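Local atomic coordinates of lantibiotic dehydratase (Microbispora corallina, PDB entry 5EHK), a protein that probably dehydrates serine and threonine residues of the NAI-107 precursor peptide in a tRNA-dependent reaction during lantibiotic biosynthesis. Residues A[123-134]-A[744-752]. Numbering follows the deposited sequence.
Sequences RRAALALLRYDI and WHRVLLRDE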
ATOM      1  N   ARG A 123       1.968 -19.193 -44.932  1.00 68.01           N
ATOM      2  CA  ARG A 123       1.064 -19.541 -43.860  1.00 58.66           C
ATOM      3  C   ARG A 123       0.939 -18.350 -42.933  1.00 61.70           C
ATOM      4  O   ARG A 123      -0.031 -18.241 -42.179  1.00 61.11           O
ATOM      5  CB  ARG A 123       1.598 -20.769 -43.117  1.00 72.24           C
ATOM      6  CG  ARG A 123       0.621 -21.404 -42.133  1.00 82.69           C
ATOM      7  CD  ARG A 123       1.070 -22.805 -41.723  1.00 83.82           C
ATOM      8  NE  ARG A 123       0.132 -23.446 -40.800  1.00 90.39           N
ATOM      9  CZ  ARG A 123      -1.006 -24.031 -41.167  1.00 87.25           C
ATOM     10  NH1 ARG A 123      -1.358 -24.052 -42.447  1.00 82.80           N
ATOM     11  NH2 ARG A 123      -1.795 -24.590 -40.252  1.00 77.22           N
ATOM     12  N   ARG A 124       1.902 -17.434 -43.015  1.00 62.59           N
ATOM     13  CA  ARG A 124       1.870 -16.244 -42.179  1.00 53.30           C
ATOM     14  C   ARG A 124       0.894 -15.241 -42.779  1.00 49.45           C
ATOM     15  O   ARG A 124       0.054 -14.689 -42.078  1.00 50.59           O
ATOM     16  CB  ARG A 124       3.264 -15.631 -42.050  1.00 63.27           C
ATOM     17  CG  ARG A 124       3.367 -14.478 -41.048  1.00 64.49           C
ATOM     18  CD  ARG A 124       4.800 -13.948 -40.949  1.00 70.80           C
ATOM     19  NE  ARG A 124       5.252 -13.342 -42.204  1.00 81.39           N
ATOM     20  CZ  ARG A 124       6.516 -13.037 -42.488  1.00 86.66           C
ATOM     21  NH1 ARG A 124       7.482 -13.297 -41.617  1.00 90.75           N
ATOM     22  NH2 ARG A 124       6.819 -12.483 -43.657  1.00 85.37           N
ATOM     23  N   ALA A 125       1.000 -15.035 -44.087  1.00 54.79           N
ATOM     24  CA  ALA A 125       0.171 -14.075 -44.825  1.00 47.62           C
ATOM     25  C   ALA A 125      -1.293 -14.476 -44.952  1.00 48.81           C
ATOM     26  O   ALA A 125      -2.178 -13.622 -44.929  1.00 46.83           O
ATOM     27  CB  ALA A 125       0.749 -13.839 -46.197  1.00 55.48           C
ATOM     28  N   ALA A 126      -1.545 -15.769 -45.125  1.00 51.36           N
ATOM     29  CA  ALA A 126      -2.907 -16.270 -45.195  1.00 43.64           C
ATOM     30  C   ALA A 126      -3.675 -15.987 -43.890  1.00 43.86           C
ATOM     31  O   ALA A 126      -4.817 -15.527 -43.926  1.00 39.79           O
ATOM     32  CB  ALA A 126      -2.904 -17.739 -45.508  1.00 51.47           C
ATOM     33  N   LEU A 127      -3.042 -16.229 -42.742  1.00 47.76           N
ATOM     34  CA  LEU A 127      -3.678 -15.959 -41.447  1.00 42.14           C
ATOM     35  C   LEU A 127      -4.002 -14.473 -41.266  1.00 39.64           C
ATOM     36  O   LEU A 127      -5.045 -14.113 -40.719  1.00 35.21           O
ATOM     37  CB  LEU A 127      -2.830 -16.477 -40.279  1.00 40.39           C
ATOM     38  CG  LEU A 127      -2.749 -17.992 -40.085  1.00 42.86           C
ATOM     39  CD1 LEU A 127      -1.954 -18.335 -38.834  1.00 43.23           C
ATOM     40  CD2 LEU A 127      -4.144 -18.602 -40.010  1.00 41.71           C
ATOM     41  N   ALA A 128      -3.093 -13.618 -41.714  1.00 39.98           N
ATOM     42  CA  ALA A 128      -3.331 -12.185 -41.710  1.00 37.44           C
ATOM     43  C   ALA A 128      -4.560 -11.859 -42.550  1.00 37.89           C
ATOM     44  O   ALA A 128      -5.434 -11.102 -42.126  1.00 40.03           O
ATOM     45  CB  ALA A 128      -2.118 -11.449 -42.252  1.00 41.03           C
ATOM     46  N   LEU A 129      -4.640 -12.451 -43.738  1.00 42.69           N
ATOM     47  CA  LEU A 129      -5.765 -12.196 -44.626  1.00 40.27           C
ATOM     48  C   LEU A 129      -7.062 -12.701 -44.019  1.00 39.74           C
ATOM     49  O   LEU A 129      -8.103 -12.047 -44.120  1.00 35.76           O
ATOM     50  CB  LEU A 129      -5.560 -12.895 -45.958  1.00 36.53           C
ATOM     51  CG  LEU A 129      -6.744 -12.635 -46.878  1.00 42.65           C
ATOM     52  CD1 LEU A 129      -6.570 -11.307 -47.609  1.00 41.76           C
ATOM     53  CD2 LEU A 129      -6.953 -13.791 -47.835  1.00 46.30           C
ATOM     54  N   LEU A 130      -6.976 -13.843 -43.346  1.00 38.47           N
ATOM     55  CA  LEU A 130      -8.133 -14.450 -42.702  1.00 36.80           C
ATOM     56  C   LEU A 130      -8.682 -13.543 -41.617  1.00 36.35           C
ATOM     57  O   LEU A 130      -9.889 -13.457 -41.437  1.00 36.61           O
ATOM     58  CB  LEU A 130      -7.769 -15.817 -42.124  1.00 39.81           C
ATOM     59  CG  LEU A 130      -8.879 -16.620 -41.449  1.00 41.79           C
ATOM     60  CD1 LEU A 130     -10.024 -16.865 -42.408  1.00 41.23           C
ATOM     61  CD2 LEU A 130      -8.319 -17.933 -40.916  1.00 46.73           C
ATOM     62  N   ARG A 131      -7.789 -12.886 -40.886  1.00 38.14           N
ATOM     63  CA  ARG A 131      -8.190 -11.943 -39.852  1.00 35.43           C
ATOM     64  C   ARG A 131      -8.983 -10.812 -40.472  1.00 37.15           C
ATOM     65  O   ARG A 131      -9.983 -10.371 -39.909  1.00 37.25           O
ATOM     66  CB  ARG A 131      -6.976 -11.395 -39.119  1.00 41.42           C
ATOM     67  CG  ARG A 131      -6.248 -12.426 -38.306  1.00 36.54           C
ATOM     68  CD  ARG A 131      -4.988 -11.849 -37.706  1.00 37.91           C
ATOM     69  NE  ARG A 131      -4.167 -12.917 -37.149  1.00 51.28           N
ATOM     70  CZ  ARG A 131      -4.380 -13.458 -35.952  1.00 57.06           C
ATOM     71  NH1 ARG A 131      -5.379 -13.015 -35.188  1.00 51.02           N
ATOM     72  NH2 ARG A 131      -3.592 -14.434 -35.517  1.00 55.12           N
ATOM     73  N   TYR A 132      -8.497 -10.314 -41.606  1.00 34.15           N
ATOM     74  CA  TYR A 132      -9.158  -9.227 -42.327  1.00 34.13           C
ATOM     75  C   TYR A 132     -10.501  -9.633 -42.972  1.00 36.85           C
ATOM     76  O   TYR A 132     -11.407  -8.809 -43.107  1.00 37.60           O
ATOM     77  CB  TYR A 132      -8.213  -8.640 -43.382  1.00 33.52           C
ATOM     78  CG  TYR A 132      -7.085  -7.784 -42.817  1.00 36.84           C
ATOM     79  CD1 TYR A 132      -7.339  -6.769 -41.899  1.00 35.02           C
ATOM     80  CD2 TYR A 132      -5.763  -8.011 -43.187  1.00 32.91           C
ATOM     81  CE1 TYR A 132      -6.316  -5.998 -41.384  1.00 33.90           C
ATOM     82  CE2 TYR A 132      -4.739  -7.250 -42.681  1.00 36.49           C
ATOM     83  CZ  TYR A 132      -5.019  -6.243 -41.780  1.00 40.25           C
ATOM     84  OH  TYR A 132      -3.989  -5.489 -41.275  1.00 40.23           O
ATOM     85  N   ASP A 133     -10.624 -10.895 -43.374  1.00 34.60           N
ATOM     86  CA  ASP A 133     -11.850 -11.386 -43.994  1.00 33.65           C
ATOM     87  C   ASP A 133     -12.922 -11.437 -42.910  1.00 34.98           C
ATOM     88  O   ASP A 133     -13.933 -10.737 -42.990  1.00 34.28           O
ATOM     89  CB  ASP A 133     -11.603 -12.792 -44.574  1.00 40.84           C
ATOM     90  CG  ASP A 133     -12.741 -13.293 -45.487  1.00 46.56           C
ATOM     91  OD1 ASP A 133     -13.930 -12.955 -45.272  1.00 51.50           O
ATOM     92  OD2 ASP A 133     -12.428 -14.058 -46.429  1.00 42.35           O
ATOM     93  N   ILE A 134     -12.656 -12.234 -41.878  1.00 34.28           N
ATOM     94  CA  ILE A 134     -13.516 -12.356 -40.716  1.00 27.37           C
ATOM     95  C   ILE A 134     -13.943 -10.994 -40.203  1.00 34.54           C
ATOM     96  O   ILE A 134     -15.116 -10.792 -39.872  1.00 35.05           O
ATOM     97  CB  ILE A 134     -12.784 -13.091 -39.585  1.00 28.00           C
ATOM     98  CG1 ILE A 134     -12.492 -14.522 -40.023  1.00 29.93           C
ATOM     99  CG2 ILE A 134     -13.609 -13.092 -38.305  1.00 24.10           C
ATOM    100  CD1 ILE A 134     -11.911 -15.380 -38.957  1.00 32.77           C
ATOM    101  N   TRP A 744      -9.874 -23.662 -40.633  1.00 48.93           N
ATOM    102  CA  TRP A 744      -9.100 -22.419 -40.636  1.00 51.48           C
ATOM    103  C   TRP A 744      -9.270 -21.595 -39.347  1.00 51.34           C
ATOM    104  O   TRP A 744      -8.287 -21.096 -38.792  1.00 51.67           O
ATOM    105  CB  TRP A 744      -9.457 -21.521 -41.823  1.00 50.16           C
ATOM    106  CG  TRP A 744      -8.788 -21.812 -43.130  1.00 57.64           C
ATOM    107  CD1 TRP A 744      -9.399 -22.077 -44.319  1.00 58.81           C
ATOM    108  CD2 TRP A 744      -7.378 -21.837 -43.389  1.00 61.84           C
ATOM    109  NE1 TRP A 744      -8.460 -22.252 -45.305  1.00 57.76           N
ATOM    110  CE2 TRP A 744      -7.211 -22.123 -44.760  1.00 60.24           C
ATOM    111  CE3 TRP A 744      -6.241 -21.641 -42.597  1.00 52.00           C
ATOM    112  CZ2 TRP A 744      -5.957 -22.224 -45.356  1.00 63.09           C
ATOM    113  CZ3 TRP A 744      -5.001 -21.742 -43.189  1.00 60.99           C
ATOM    114  CH2 TRP A 744      -4.867 -22.032 -44.558  1.00 65.58           C
ATOM    115  N   HIS A 745     -10.511 -21.438 -38.886  1.00 42.04           N
ATOM    116  CA  HIS A 745     -10.769 -20.726 -37.639  1.00 43.19           C
ATOM    117  C   HIS A 745     -10.108 -21.446 -36.455  1.00 51.71           C
ATOM    118  O   HIS A 745      -9.675 -20.803 -35.492  1.00 53.98           O
ATOM    119  CB  HIS A 745     -12.266 -20.523 -37.388  1.00 34.68           C
ATOM    120  CG  HIS A 745     -12.928 -19.609 -38.374  1.00 39.87           C
ATOM    121  ND1 HIS A 745     -14.178 -19.065 -38.163  1.00 40.27           N
ATOM    122  CD2 HIS A 745     -12.534 -19.179 -39.599  1.00 41.69           C
ATOM    123  CE1 HIS A 745     -14.513 -18.315 -39.198  1.00 37.00           C
ATOM    124  NE2 HIS A 745     -13.535 -18.370 -40.087  1.00 33.43           N
ATOM    125  N   ARG A 746     -10.030 -22.773 -36.521  1.00 49.40           N
ATOM    126  CA  ARG A 746      -9.413 -23.539 -35.438  1.00 51.45           C
ATOM    127  C   ARG A 746      -7.896 -23.328 -35.324  1.00 47.39           C
ATOM    128  O   ARG A 746      -7.322 -23.503 -34.250  1.00 47.03           O
ATOM    129  CB  ARG A 746      -9.734 -25.031 -35.566  1.00 52.14           C
ATOM    130  CG  ARG A 746     -10.990 -25.457 -34.826  1.00 56.04           C
ATOM    131  CD  ARG A 746     -11.217 -26.942 -34.978  1.00 57.63           C
ATOM    132  NE  ARG A 746     -11.359 -27.298 -36.384  1.00 59.81           N
ATOM    133  CZ  ARG A 746     -11.466 -28.545 -36.831  1.00 67.44           C
ATOM    134  NH1 ARG A 746     -11.437 -29.560 -35.974  1.00 66.22           N
ATOM    135  NH2 ARG A 746     -11.597 -28.776 -38.134  1.00 62.73           N
ATOM    136  N   VAL A 747      -7.247 -22.966 -36.429  1.00 47.41           N
ATOM    137  CA  VAL A 747      -5.815 -22.694 -36.385  1.00 47.90           C
ATOM    138  C   VAL A 747      -5.595 -21.230 -36.097  1.00 44.97           C
ATOM    139  O   VAL A 747      -4.579 -20.845 -35.550  1.00 46.30           O
ATOM    140  CB  VAL A 747      -5.078 -23.082 -37.691  1.00 52.99           C
ATOM    141  CG1 VAL A 747      -5.603 -24.408 -38.242  1.00 49.62           C
ATOM    142  CG2 VAL A 747      -5.184 -21.972 -38.731  1.00 54.46           C
ATOM    143  N   LEU A 748      -6.565 -20.410 -36.470  1.00 48.16           N
ATOM    144  CA  LEU A 748      -6.497 -18.990 -36.195  1.00 46.02           C
ATOM    145  C   LEU A 748      -6.559 -18.752 -34.691  1.00 48.16           C
ATOM    146  O   LEU A 748      -5.892 -17.853 -34.165  1.00 45.34           O
ATOM    147  CB  LEU A 748      -7.622 -18.252 -36.917  1.00 44.59           C
ATOM    148  CG  LEU A 748      -7.500 -16.728 -36.871  1.00 49.89           C
ATOM    149  CD1 LEU A 748      -6.322 -16.242 -37.697  1.00 45.59           C
ATOM    150  CD2 LEU A 748      -8.789 -16.100 -37.357  1.00 47.93           C
ATOM    151  N   LEU A 749      -7.365 -19.565 -34.010  1.00 44.79           N
ATOM    152  CA  LEU A 749      -7.503 -19.486 -32.564  1.00 40.10           C
ATOM    153  C   LEU A 749      -6.207 -19.904 -31.896  1.00 45.00           C
ATOM    154  O   LEU A 749      -5.870 -19.408 -30.824  1.00 51.02           O
ATOM    155  CB  LEU A 749      -8.655 -20.360 -32.061  1.00 39.42           C
ATOM    156  CG  LEU A 749      -8.803 -20.485 -30.536  1.00 33.58           C
ATOM    157  CD1 LEU A 749      -9.392 -19.231 -29.958  1.00 27.58           C
ATOM    158  CD2 LEU A 749      -9.630 -21.695 -30.122  1.00 40.96           C
ATOM    159  N   ARG A 750      -5.470 -20.810 -32.526  1.00 40.96           N
ATOM    160  CA  ARG A 750      -4.226 -21.271 -31.928  1.00 47.65           C
ATOM    161  C   ARG A 750      -3.173 -20.178 -32.014  1.00 49.42           C
ATOM    162  O   ARG A 750      -2.488 -19.888 -31.037  1.00 56.02           O
ATOM    163  CB  ARG A 750      -3.732 -22.552 -32.596  1.00 58.78           C
ATOM    164  CG  ARG A 750      -2.490 -23.172 -31.952  1.00 58.67           C
ATOM    165  CD  ARG A 750      -2.143 -24.460 -32.683  1.00 61.48           C
ATOM    166  NE  ARG A 750      -0.962 -25.142 -32.159  1.00 65.34           N
ATOM    167  CZ  ARG A 750      -0.568 -26.339 -32.578  1.00 67.27           C
ATOM    168  NH1 ARG A 750      -1.255 -26.964 -33.525  1.00 65.38           N
ATOM    169  NH2 ARG A 750       0.512 -26.910 -32.062  1.00 73.54           N
ATOM    170  N   ASP A 751      -3.054 -19.571 -33.189  1.00 48.75           N
ATOM    171  CA  ASP A 751      -2.090 -18.505 -33.411  1.00 48.14           C
ATOM    172  C   ASP A 751      -2.414 -17.321 -32.516  1.00 51.20           C
ATOM    173  O   ASP A 751      -1.523 -16.700 -31.932  1.00 51.62           O
ATOM    174  CB  ASP A 751      -2.131 -18.060 -34.871  1.00 49.86           C
ATOM    175  CG  ASP A 751      -0.959 -17.171 -35.246  1.00 58.10           C
ATOM    176  OD1 ASP A 751       0.137 -17.336 -34.665  1.00 65.54           O
ATOM    177  OD2 ASP A 751      -1.138 -16.296 -36.119  1.00 59.11           O
ATOM    178  N   GLU A 752      -3.703 -17.016 -32.410  1.00 52.26           N
ATOM    179  CA  GLU A 752      -4.152 -15.888 -31.603  1.00 52.94           C
ATOM    180  C   GLU A 752      -3.880 -16.111 -30.117  1.00 51.88           C
ATOM    181  O   GLU A 752      -3.636 -15.156 -29.380  1.00 48.77           O
ATOM    182  CB  GLU A 752      -5.634 -15.589 -31.855  1.00 44.76           C
ATOM    183  CG  GLU A 752      -6.133 -14.320 -31.184  1.00 43.50           C
ATOM    184  CD  GLU A 752      -5.552 -13.044 -31.790  1.00 54.61           C
ATOM    185  OE1 GLU A 752      -5.384 -12.966 -33.028  1.00 50.46           O
ATOM    186  OE2 GLU A 752      -5.254 -12.112 -31.015  1.00 59.39           O
TER
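Trp744 begins the contact with its CB, 3.9 Å from Leu130 CD2. His745 offers a ring face to Ile134. Ile134 CD1 sits 3.9 Å from the ring centroid, a CH-pi contact, while ND1 of this histidine accepts a hydrogen bond from the backbone N of Asp739. Val747 CG2 touches Leu127 CD2 at 3.8 Å. Leu748 is the central knob, set among Leu127, Leu130, Arg131 and Ile134. With its CG anti to the backbone N (chi1 -171°), both methyls reach the first helix. CD2 meets Ile134 CD1 at 3.6 Å. CD1 lies over the centre of one guanidinium face of Arg131, 3.8 Å from CZ. Asp751 lies at the edge of that group, in its plane. Arg131 NH2 donates to Asp751 OD2 at 3.1 Å, a bent bond (142°) that reaches the oxygen from above the carboxylate plane. Glu752 OE1 is modelled too close to Arg131 NH1, so a second salt bridge is likely but doubtful in geometry; Glu752 OE2 also pairs with Arg755. The axes of the two segments cross at -104°, with a closest approach of 10.8 Å. Beside them, Leu736 of strand 735-739 touches Arg131 and Ile134. The arrangement is a steep helix-helix crossing with knob-into-hole packing, bordered by a salt-bridge network, within the N-terminal lantibiotic dehydratase region.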